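Local coordinates for protein probable porin (Pseudomonas aeruginosa, PDB 4FSO) that probably acts as an outer-membrane porin, a beta-barrel channel that lets small solutes pass, at residues D66-L71 and A121-M126; D125-K130 and L207-Q212; Q145-E150 and R155-R160. One frame throughout, in Å; residues are numbered along the deposited sequence.

Interaction 1: D66-L71 and A121-M126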
loop_
_atom_site.group_PDB
_atom_site.type_symbol
_atom_site.label_atom_id
_atom_site.label_comp_id
_atom_site.label_asym_id
_atom_site.label_seq_id
_atom_site.Cartn_x
_atom_site.Cartn_y
_atom_site.Cartn_z
ATOM N N ASP A 66 -20.545 -0.011 -9.243
ATOM C CA ASP A 66 -19.211 -0.578 -9.196
ATOM C C ASP A 66 -19.303 -1.961 -8.613
ATOM O O ASP A 66 -20.037 -2.211 -7.654
ATOM C CB ASP A 66 -18.304 0.283 -8.333
ATOM C CG ASP A 66 -17.822 1.506 -9.061
ATOM O OD1 ASP A 66 -18.279 1.729 -10.206
ATOM O OD2 ASP A 66 -16.989 2.239 -8.494
ATOM N N THR A 67 -18.560 -2.875 -9.206
ATOM C CA THR A 67 -18.714 -4.258 -8.845
ATOM C C THR A 67 -17.378 -4.940 -8.862
ATOM O O THR A 67 -16.602 -4.812 -9.820
ATOM C CB THR A 67 -19.614 -4.949 -9.835
ATOM O OG1 THR A 67 -19.351 -4.402 -11.127
ATOM C CG2 THR A 67 -21.070 -4.696 -9.486
ATOM N N LEU A 68 -17.109 -5.664 -7.788
ATOM C CA LEU A 68 -15.911 -6.471 -7.730
ATOM C C LEU A 68 -16.245 -7.942 -7.581
ATOM O O LEU A 68 -17.123 -8.331 -6.806
ATOM C CB LEU A 68 -15.017 -6.000 -6.599
ATOM C CG LEU A 68 -14.429 -4.636 -6.910
ATOM C CD1 LEU A 68 -14.640 -3.699 -5.722
ATOM C CD2 LEU A 68 -12.953 -4.775 -7.286
ATOM N N ALA A 69 -15.549 -8.759 -8.350
ATOM C CA ALA A 69 -15.722 -10.190 -8.258
ATOM C C ALA A 69 -14.340 -10.798 -8.299
ATOM O O ALA A 69 -13.512 -10.399 -9.130
ATOM C CB ALA A 69 -16.556 -10.693 -9.415
ATOM N N MET A 70 -14.073 -11.737 -7.392
ATOM C CA MET A 70 -12.769 -12.386 -7.373
ATOM C C MET A 70 -12.896 -13.882 -7.205
ATOM O O MET A 70 -13.845 -14.381 -6.593
ATOM C CB MET A 70 -11.886 -11.804 -6.275
ATOM C CG MET A 70 -11.792 -10.305 -6.329
ATOM S SD MET A 70 -11.486 -9.588 -4.722
ATOM C CE MET A 70 -11.787 -7.857 -5.083
ATOM N N LEU A 71 -11.916 -14.591 -7.752
ATOM C CA LEU A 71 -11.944 -16.042 -7.798
ATOM C C LEU A 71 -10.516 -16.584 -7.729
ATOM O O LEU A 71 -9.682 -16.287 -8.595
ATOM C CB LEU A 71 -12.619 -16.513 -9.092
ATOM C CG LEU A 71 -12.859 -18.020 -9.094
ATOM C CD1 LEU A 71 -13.923 -18.370 -8.051
ATOM C CD2 LEU A 71 -13.233 -18.547 -10.472
ATOM N N ALA A 121 -18.910 -2.165 -1.615
ATOM C CA ALA A 121 -17.609 -2.819 -1.631
ATOM C C ALA A 121 -16.495 -1.885 -2.156
ATOM O O ALA A 121 -16.722 -1.066 -3.027
ATOM C CB ALA A 121 -17.683 -4.135 -2.438
ATOM N N MET A 122 -15.292 -2.005 -1.606
ATOM C CA MET A 122 -14.284 -0.969 -1.794
ATOM C C MET A 122 -12.824 -1.440 -1.660
ATOM O O MET A 122 -12.478 -2.221 -0.753
ATOM C CB MET A 122 -14.527 0.158 -0.786
ATOM C CG MET A 122 -15.552 1.170 -1.198
ATOM S SD MET A 122 -15.763 2.374 0.111
ATOM C CE MET A 122 -14.114 3.075 0.136
ATOM N N LEU A 123 -11.981 -0.933 -2.562
ATOM C CA LEU A 123 -10.529 -1.012 -2.421
ATOM C C LEU A 123 -9.924 0.356 -2.065
ATOM O O LEU A 123 -9.561 1.131 -2.953
ATOM C CB LEU A 123 -9.896 -1.530 -3.714
ATOM C CG LEU A 123 -10.383 -2.874 -4.266
ATOM C CD1 LEU A 123 -9.498 -3.376 -5.421
ATOM C CD2 LEU A 123 -10.402 -3.858 -3.155
ATOM N N PRO A 124 -9.815 0.663 -0.762
ATOM C CA PRO A 124 -9.269 1.975 -0.395
ATOM C C PRO A 124 -7.778 2.085 -0.718
ATOM O O PRO A 124 -7.045 1.123 -0.530
ATOM C CB PRO A 124 -9.496 2.040 1.122
ATOM C CG PRO A 124 -10.469 0.919 1.433
ATOM C CD PRO A 124 -10.186 -0.132 0.419
ATOM N N ASP A 125 -7.353 3.237 -1.223
ATOM C CA ASP A 125 -5.942 3.510 -1.424
ATOM C C ASP A 125 -5.614 4.922 -0.955
ATOM O O ASP A 125 -5.857 5.889 -1.668
ATOM C CB ASP A 125 -5.560 3.344 -2.887
ATOM C CG ASP A 125 -4.105 2.987 -3.062
ATOM O OD1 ASP A 125 -3.546 2.321 -2.161
ATOM O OD2 ASP A 125 -3.523 3.361 -4.100
ATOM N N MET A 126 -5.057 5.035 0.247
ATOM C CA MET A 126 -4.849 6.338 0.893
ATOM C C MET A 126 -3.871 6.185 2.075
ATOM O O MET A 126 -3.696 5.083 2.573
ATOM C CB MET A 126 -6.202 6.896 1.362
ATOM C CG MET A 126 -7.067 5.892 2.139
ATOM S SD MET A 126 -8.172 6.697 3.298
ATOM C CE MET A 126 -7.001 7.803 4.168
#
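Leu68 overlaps Ala121 with one methyl branch and Leu123 with the other, and these loose apolar meetings carry the contact. Its CD1 lies 4.5 Å from Ala121 CB and 4.3 Å from Ala121 O, while Leu68 CD2 stands 4.2 Å from Leu123 CD1. The two leucine side chains cross obliquely. In Leu68, chi1 (-69°) carries CG toward 121-126, and chi2 (130°) turns CD1 to Ala121 and CD2 to Leu123. Leu123 takes the same kind of first torsion (chi1 -56°), with CG anti to its own carbonyl carbon. Separation of the backbones explains why the contact rests on van der Waals packing, led by the Leu68 methyls: the nearest CA atoms, of Leu68 and Ala121, are 7.3 Å apart, no hydrogen bond spans the gap, and only 156 Å² is buried. Met70 borders the patch, its CE 4.7 Å from Leu123 CD2. Strand alternation puts Asp66, Leu68 and Met70 on the side facing 121-126 and turns Thr67 away; Asp66 there forms a salt bridge with Lys109. Strand 62-72 is hydrogen-bonded to strand 41-53 through Thr67 and Ala69 and to strand 101-112 through Asp66, Leu68 and Met70, whereas Ala121 and Leu123 also touch strand 140-142, so the contact lays the broken strand 121-126 against a wall strand to which it is not hydrogen-bonded.

Interaction 2: D125-K130 and L207-Q212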
loop_
_atom_site.group_PDB
_atom_site.type_symbol
_atom_site.label_atom_id
_atom_site.label_comp_id
_atom_site.label_asym_id
_atom_site.label_seq_id
_atom_site.Cartn_x
_atom_site.Cartn_y
_atom_site.Cartn_z
ATOM N N ASP A 125 -7.353 3.237 -1.223
ATOM C CA ASP A 125 -5.942 3.510 -1.424
ATOM C C ASP A 125 -5.614 4.922 -0.955
ATOM O O ASP A 125 -5.857 5.889 -1.668
ATOM C CB ASP A 125 -5.560 3.344 -2.887
ATOM C CG ASP A 125 -4.105 2.987 -3.062
ATOM O OD1 ASP A 125 -3.546 2.321 -2.161
ATOM O OD2 ASP A 125 -3.523 3.361 -4.100
ATOM N N MET A 126 -5.057 5.035 0.247
ATOM C CA MET A 126 -4.849 6.338 0.893
ATOM C C MET A 126 -3.871 6.185 2.075
ATOM O O MET A 126 -3.696 5.083 2.573
ATOM C CB MET A 126 -6.202 6.896 1.362
ATOM C CG MET A 126 -7.067 5.892 2.139
ATOM S SD MET A 126 -8.172 6.697 3.298
ATOM C CE MET A 126 -7.001 7.803 4.168
ATOM N N PRO A 127 -3.238 7.283 2.532
ATOM C CA PRO A 127 -2.208 7.194 3.589
ATOM C C PRO A 127 -2.576 6.408 4.860
ATOM O O PRO A 127 -1.710 5.724 5.403
ATOM C CB PRO A 127 -1.931 8.671 3.920
ATOM C CG PRO A 127 -2.136 9.344 2.600
ATOM C CD PRO A 127 -3.381 8.670 2.056
ATOM N N LEU A 128 -3.822 6.498 5.323
ATOM C CA LEU A 128 -4.234 5.777 6.522
ATOM C C LEU A 128 -4.586 4.304 6.205
ATOM O O LEU A 128 -4.606 3.446 7.097
ATOM C CB LEU A 128 -5.382 6.529 7.215
ATOM C CG LEU A 128 -5.085 7.673 8.217
ATOM C CD1 LEU A 128 -3.805 8.419 7.961
ATOM C CD2 LEU A 128 -6.212 8.669 8.237
ATOM N N LEU A 129 -4.834 4.015 4.927
ATOM C CA LEU A 129 -5.114 2.649 4.470
ATOM C C LEU A 129 -4.675 2.419 2.999
ATOM O O LEU A 129 -5.403 2.759 2.050
ATOM C CB LEU A 129 -6.608 2.306 4.661
ATOM C CG LEU A 129 -7.068 0.835 4.813
ATOM C CD1 LEU A 129 -8.590 0.727 4.800
ATOM C CD2 LEU A 129 -6.486 -0.131 3.774
ATOM N N LYS A 130 -3.484 1.862 2.809
ATOM C CA LYS A 130 -3.053 1.428 1.472
ATOM C C LYS A 130 -3.554 0.027 1.346
ATOM O O LYS A 130 -3.124 -0.819 2.118
ATOM C CB LYS A 130 -1.520 1.348 1.350
ATOM C CG LYS A 130 -0.797 2.665 1.388
ATOM C CD LYS A 130 -1.355 3.633 0.355
ATOM C CE LYS A 130 -0.754 3.466 -1.042
ATOM N NZ LYS A 130 -1.149 4.634 -1.916
ATOM N N LEU A 207 2.523 18.855 -3.515
ATOM C CA LEU A 207 1.271 18.399 -2.959
ATOM C C LEU A 207 1.385 18.220 -1.428
ATOM O O LEU A 207 2.282 17.552 -0.916
ATOM C CB LEU A 207 0.860 17.107 -3.668
ATOM C CG LEU A 207 -0.151 16.144 -3.047
ATOM C CD1 LEU A 207 -1.491 16.818 -2.821
ATOM C CD2 LEU A 207 -0.313 14.911 -3.931
ATOM N N LEU A 208 0.466 18.858 -0.710
ATOM C CA LEU A 208 0.423 18.824 0.745
ATOM C C LEU A 208 -0.732 17.944 1.168
ATOM O O LEU A 208 -1.767 17.911 0.514
ATOM C CB LEU A 208 0.239 20.244 1.315
ATOM C CG LEU A 208 1.505 20.998 1.715
ATOM C CD1 LEU A 208 2.619 20.742 0.706
ATOM C CD2 LEU A 208 1.194 22.468 1.800
ATOM N N GLN A 209 -0.561 17.229 2.265
ATOM C CA GLN A 209 -1.553 16.251 2.645
ATOM C C GLN A 209 -1.787 16.215 4.137
ATOM O O GLN A 209 -0.860 16.032 4.913
ATOM C CB GLN A 209 -1.096 14.870 2.230
ATOM C CG GLN A 209 -1.016 14.616 0.759
ATOM C CD GLN A 209 -0.810 13.127 0.489
ATOM O OE1 GLN A 209 0.234 12.551 0.832
ATOM N NE2 GLN A 209 -1.823 12.489 -0.089
ATOM N N TYR A 210 -3.034 16.359 4.543
ATOM C CA TYR A 210 -3.359 16.099 5.917
ATOM C C TYR A 210 -4.424 15.022 5.934
ATOM O O TYR A 210 -5.311 15.021 5.091
ATOM C CB TYR A 210 -3.864 17.364 6.633
ATOM C CG TYR A 210 -4.301 17.063 8.046
ATOM C CD1 TYR A 210 -3.361 16.779 9.030
ATOM C CD2 TYR A 210 -5.641 17.006 8.386
ATOM C CE1 TYR A 210 -3.737 16.458 10.309
ATOM C CE2 TYR A 210 -6.033 16.678 9.675
ATOM C CZ TYR A 210 -5.071 16.412 10.630
ATOM O OH TYR A 210 -5.432 16.107 11.916
ATOM N N ALA A 211 -4.335 14.110 6.895
ATOM C CA ALA A 211 -5.371 13.107 7.082
ATOM C C ALA A 211 -5.509 12.680 8.558
ATOM O O ALA A 211 -4.589 12.834 9.360
ATOM C CB ALA A 211 -5.140 11.890 6.149
ATOM N N GLN A 212 -6.667 12.128 8.898
ATOM C CA GLN A 212 -7.029 11.909 10.288
ATOM C C GLN A 212 -8.078 10.815 10.383
ATOM O O GLN A 212 -8.963 10.718 9.526
ATOM C CB GLN A 212 -7.573 13.209 10.842
ATOM C CG GLN A 212 -8.269 13.123 12.142
ATOM C CD GLN A 212 -8.409 14.497 12.754
ATOM O OE1 GLN A 212 -7.882 15.477 12.223
ATOM N NE2 GLN A 212 -9.111 14.581 13.877
#
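The type I turn from Met126 to Leu129, at the end of the short hairpin 121-126/129-131, meets strand 206-215 through its two central residues, Pro127 and Leu128. Met126 N bonds Leu129 O at 2.9 Å, joining the hairpin strands at the base of the turn. Leu128 straddles Ala211: its CD2 is 4.0 Å and its CD1 4.1 Å from Ala211 CB, and CD2 also reaches the backbone at Gln212 N, 3.6 Å away. Beside it, Pro127 CG lies 4.1 Å from Gln209 NE2, the ring set obliquely to the amide chain. Gln209 extends beyond CG, and its amide is fixed at both ends, OE1 bonded to Tyr223 and NE2 to Asp199, so the proline packs on a group already held by the neighbouring strands. No hydrogen bond links the two segments, and their nearest CA atoms, of Leu128 and Ala211, remain 7.4 Å apart. Behind the turn, Lys130 NZ and Asp125 OD1 form a long, weak ion pair at 3.3 Å across the hairpin. Burying 191 Å² without a hydrogen bond, by side chains of the turn set on side chains and backbone of the strand, is consistent with the inward-folded constriction loop typical of porin barrels.

Interaction 3: Q145-E150 and R155-R160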
loop_
_atom_site.group_PDB
_atom_site.type_symbol
_atom_site.label_atom_id
_atom_site.label_comp_id
_atom_site.label_asym_id
_atom_site.label_seq_id
_atom_site.Cartn_x
_atom_site.Cartn_y
_atom_site.Cartn_z
ATOM N N GLN A 145 -17.716 6.191 0.958
ATOM C CA GLN A 145 -16.694 7.153 0.654
ATOM C C GLN A 145 -17.261 8.359 -0.066
ATOM O O GLN A 145 -17.856 8.241 -1.149
ATOM C CB GLN A 145 -15.581 6.511 -0.161
ATOM C CG GLN A 145 -14.423 7.459 -0.408
ATOM C CD GLN A 145 -13.258 6.806 -1.120
ATOM O OE1 GLN A 145 -13.329 5.656 -1.547
ATOM N NE2 GLN A 145 -12.166 7.545 -1.245
ATOM N N LEU A 146 -17.070 9.519 0.561
ATOM C CA LEU A 146 -17.361 10.806 -0.057
ATOM C C LEU A 146 -16.059 11.481 -0.458
ATOM O O LEU A 146 -15.170 11.656 0.374
ATOM C CB LEU A 146 -18.084 11.699 0.939
ATOM C CG LEU A 146 -18.296 13.141 0.498
ATOM C CD1 LEU A 146 -19.332 13.178 -0.611
ATOM C CD2 LEU A 146 -18.691 14.036 1.671
ATOM N N THR A 147 -15.930 11.842 -1.730
ATOM C CA THR A 147 -14.869 12.756 -2.144
ATOM C C THR A 147 -15.439 14.034 -2.793
ATOM O O THR A 147 -16.515 14.016 -3.410
ATOM C CB THR A 147 -13.812 12.089 -3.057
ATOM O OG1 THR A 147 -14.279 12.055 -4.405
ATOM C CG2 THR A 147 -13.518 10.695 -2.603
ATOM N N SER A 148 -14.716 15.144 -2.636
ATOM C CA SER A 148 -15.172 16.433 -3.154
ATOM C C SER A 148 -14.001 17.322 -3.541
ATOM O O SER A 148 -13.053 17.470 -2.774
ATOM C CB SER A 148 -16.041 17.140 -2.117
ATOM O OG SER A 148 -16.618 18.296 -2.673
ATOM N N GLU A 149 -14.066 17.906 -4.735
ATOM C CA GLU A 149 -12.991 18.762 -5.237
ATOM C C GLU A 149 -13.598 19.917 -6.029
ATOM O O GLU A 149 -13.267 20.135 -7.199
ATOM C CB GLU A 149 -11.995 17.965 -6.096
ATOM C CG GLU A 149 -10.663 18.693 -6.376
ATOM C CD GLU A 149 -9.687 17.920 -7.283
ATOM O OE1 GLU A 149 -9.797 16.677 -7.387
ATOM O OE2 GLU A 149 -8.806 18.570 -7.895
ATOM N N GLU A 150 -14.502 20.650 -5.386
ATOM C CA GLU A 150 -15.205 21.738 -6.060
ATOM C C GLU A 150 -14.257 22.895 -6.353
ATOM O O GLU A 150 -14.368 23.557 -7.390
ATOM C CB GLU A 150 -16.424 22.191 -5.244
ATOM C CG GLU A 150 -17.450 21.074 -4.991
ATOM C CD GLU A 150 -18.127 20.557 -6.277
ATOM O OE1 GLU A 150 -18.115 21.281 -7.296
ATOM O OE2 GLU A 150 -18.672 19.425 -6.264
ATOM N N ARG A 155 -8.712 18.784 -2.632
ATOM C CA ARG A 155 -9.532 17.586 -2.570
ATOM C C ARG A 155 -9.840 17.197 -1.132
ATOM O O ARG A 155 -8.970 17.220 -0.256
ATOM C CB ARG A 155 -8.848 16.433 -3.313
ATOM C CG ARG A 155 -9.664 15.140 -3.381
ATOM C CD ARG A 155 -8.845 13.945 -3.931
ATOM N NE ARG A 155 -8.989 13.770 -5.375
ATOM C CZ ARG A 155 -8.015 13.973 -6.257
ATOM N NH1 ARG A 155 -6.816 14.356 -5.836
ATOM N NH2 ARG A 155 -8.233 13.788 -7.556
ATOM N N PHE A 156 -11.099 16.860 -0.892
ATOM C CA PHE A 156 -11.514 16.412 0.424
ATOM C C PHE A 156 -12.174 15.049 0.310
ATOM O O PHE A 156 -12.902 14.774 -0.655
ATOM C CB PHE A 156 -12.461 17.416 1.090
ATOM C CG PHE A 156 -13.102 16.893 2.349
ATOM C CD1 PHE A 156 -12.379 16.825 3.536
ATOM C CD2 PHE A 156 -14.429 16.460 2.348
ATOM C CE1 PHE A 156 -12.960 16.340 4.702
ATOM C CE2 PHE A 156 -15.023 15.965 3.516
ATOM C CZ PHE A 156 -14.284 15.906 4.691
ATOM N N SER A 157 -11.912 14.207 1.305
ATOM C CA SER A 157 -12.347 12.823 1.292
ATOM C C SER A 157 -12.805 12.451 2.674
ATOM O O SER A 157 -12.221 12.908 3.663
ATOM C CB SER A 157 -11.180 11.890 0.916
ATOM O OG SER A 157 -10.436 12.378 -0.188
ATOM N N ALA A 158 -13.824 11.600 2.748
ATOM C CA ALA A 158 -14.242 11.024 4.019
ATOM C C ALA A 158 -14.632 9.575 3.807
ATOM O O ALA A 158 -15.227 9.217 2.784
ATOM C CB ALA A 158 -15.405 11.815 4.609
ATOM N N THR A 159 -14.327 8.737 4.785
ATOM C CA THR A 159 -14.484 7.314 4.590
ATOM C C THR A 159 -14.767 6.591 5.897
ATOM O O THR A 159 -14.044 6.738 6.876
ATOM C CB THR A 159 -13.202 6.728 3.959
ATOM O OG1 THR A 159 -13.007 7.295 2.657
ATOM C CG2 THR A 159 -13.280 5.215 3.859
ATOM N N ARG A 160 -15.815 5.784 5.888
ATOM C CA ARG A 160 -16.187 4.987 7.045
ATOM C C ARG A 160 -16.281 3.512 6.646
ATOM O O ARG A 160 -17.021 3.138 5.712
ATOM C CB ARG A 160 -17.519 5.500 7.620
ATOM C CG ARG A 160 -18.176 4.557 8.625
ATOM C CD ARG A 160 -19.354 5.225 9.328
ATOM N NE ARG A 160 -18.997 6.516 9.918
ATOM C CZ ARG A 160 -19.083 6.801 11.214
ATOM N NH1 ARG A 160 -19.518 5.882 12.067
ATOM N NH2 ARG A 160 -18.741 8.005 11.658
#
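Four backbone hydrogen bonds join Leu146 to Ala158 and Ser148 to Phe156, each pair bonded in both directions. Leu146 N gives to Ala158 O at 2.9 Å and Ala158 N returns to Leu146 O at 2.7 Å; Ser148 N to Phe156 O is likewise 2.7 Å, and Phe156 N to Ser148 O, 2.8 Å, is the straightest of the four at 164°. Between and beside these lie the non-hydrogen-bonded pairs Thr147-Ser157 and Gln145-Thr159, where CA-H groups lean on the same carbonyls, as Thr147 CA does on Phe156 O at 3.2 Å.

Beyond the last bridge a salt bridge links Glu149 OE1 to Arg155 NH2, 3.3 Å apart. The oxygen rides over one face of the guanidinium, near its rim, with the planes of the two groups 69° apart, so charge attraction and no directed N-H joins them. Both side chains start with CG anti to the backbone N, and Arg155 then bends at chi3 (-93°), bringing its guanidinium back beneath Glu149. The other carboxylate oxygen, OE2, accepts a weak bond from Gly153 N in the turn.

Packing outside the backbone is modest. On the face of Thr147 and Ser157, Gln145 CG lies 3.4 Å from Thr159 OG1. Leu146, Ser148, Phe156 and Ala158 form the other face, where a detergent molecule approaches Ala158 and Ser148 OG bonds to Thr115. Antiparallel axes 4.6 Å apart, in strands joined by a short turn, make this a beta hairpin of the meander from which outer-membrane barrels are built.

How the interactions relate
Interactions 1 and 2 are buried, largely apolar contacts led by side chains, without a hydrogen bond across them; interaction 3 is a surface contact with a regular backbone ladder and a charged pair at its end, and it covers more than twice the area of either. The first two share Asp125 and Met126 and touch one excursion of the chain at two places, strand 62-72 at its base and strand 206-215 at its turn, their centres about 19 Å apart. They touch through Pro124 CG and Leu129 CD1, 3.9 Å. Interaction 3 belongs to the wall; its two segments lie, in sequence, between those of interaction 2, and it meets interaction 1 where Met122 packs on Gln145.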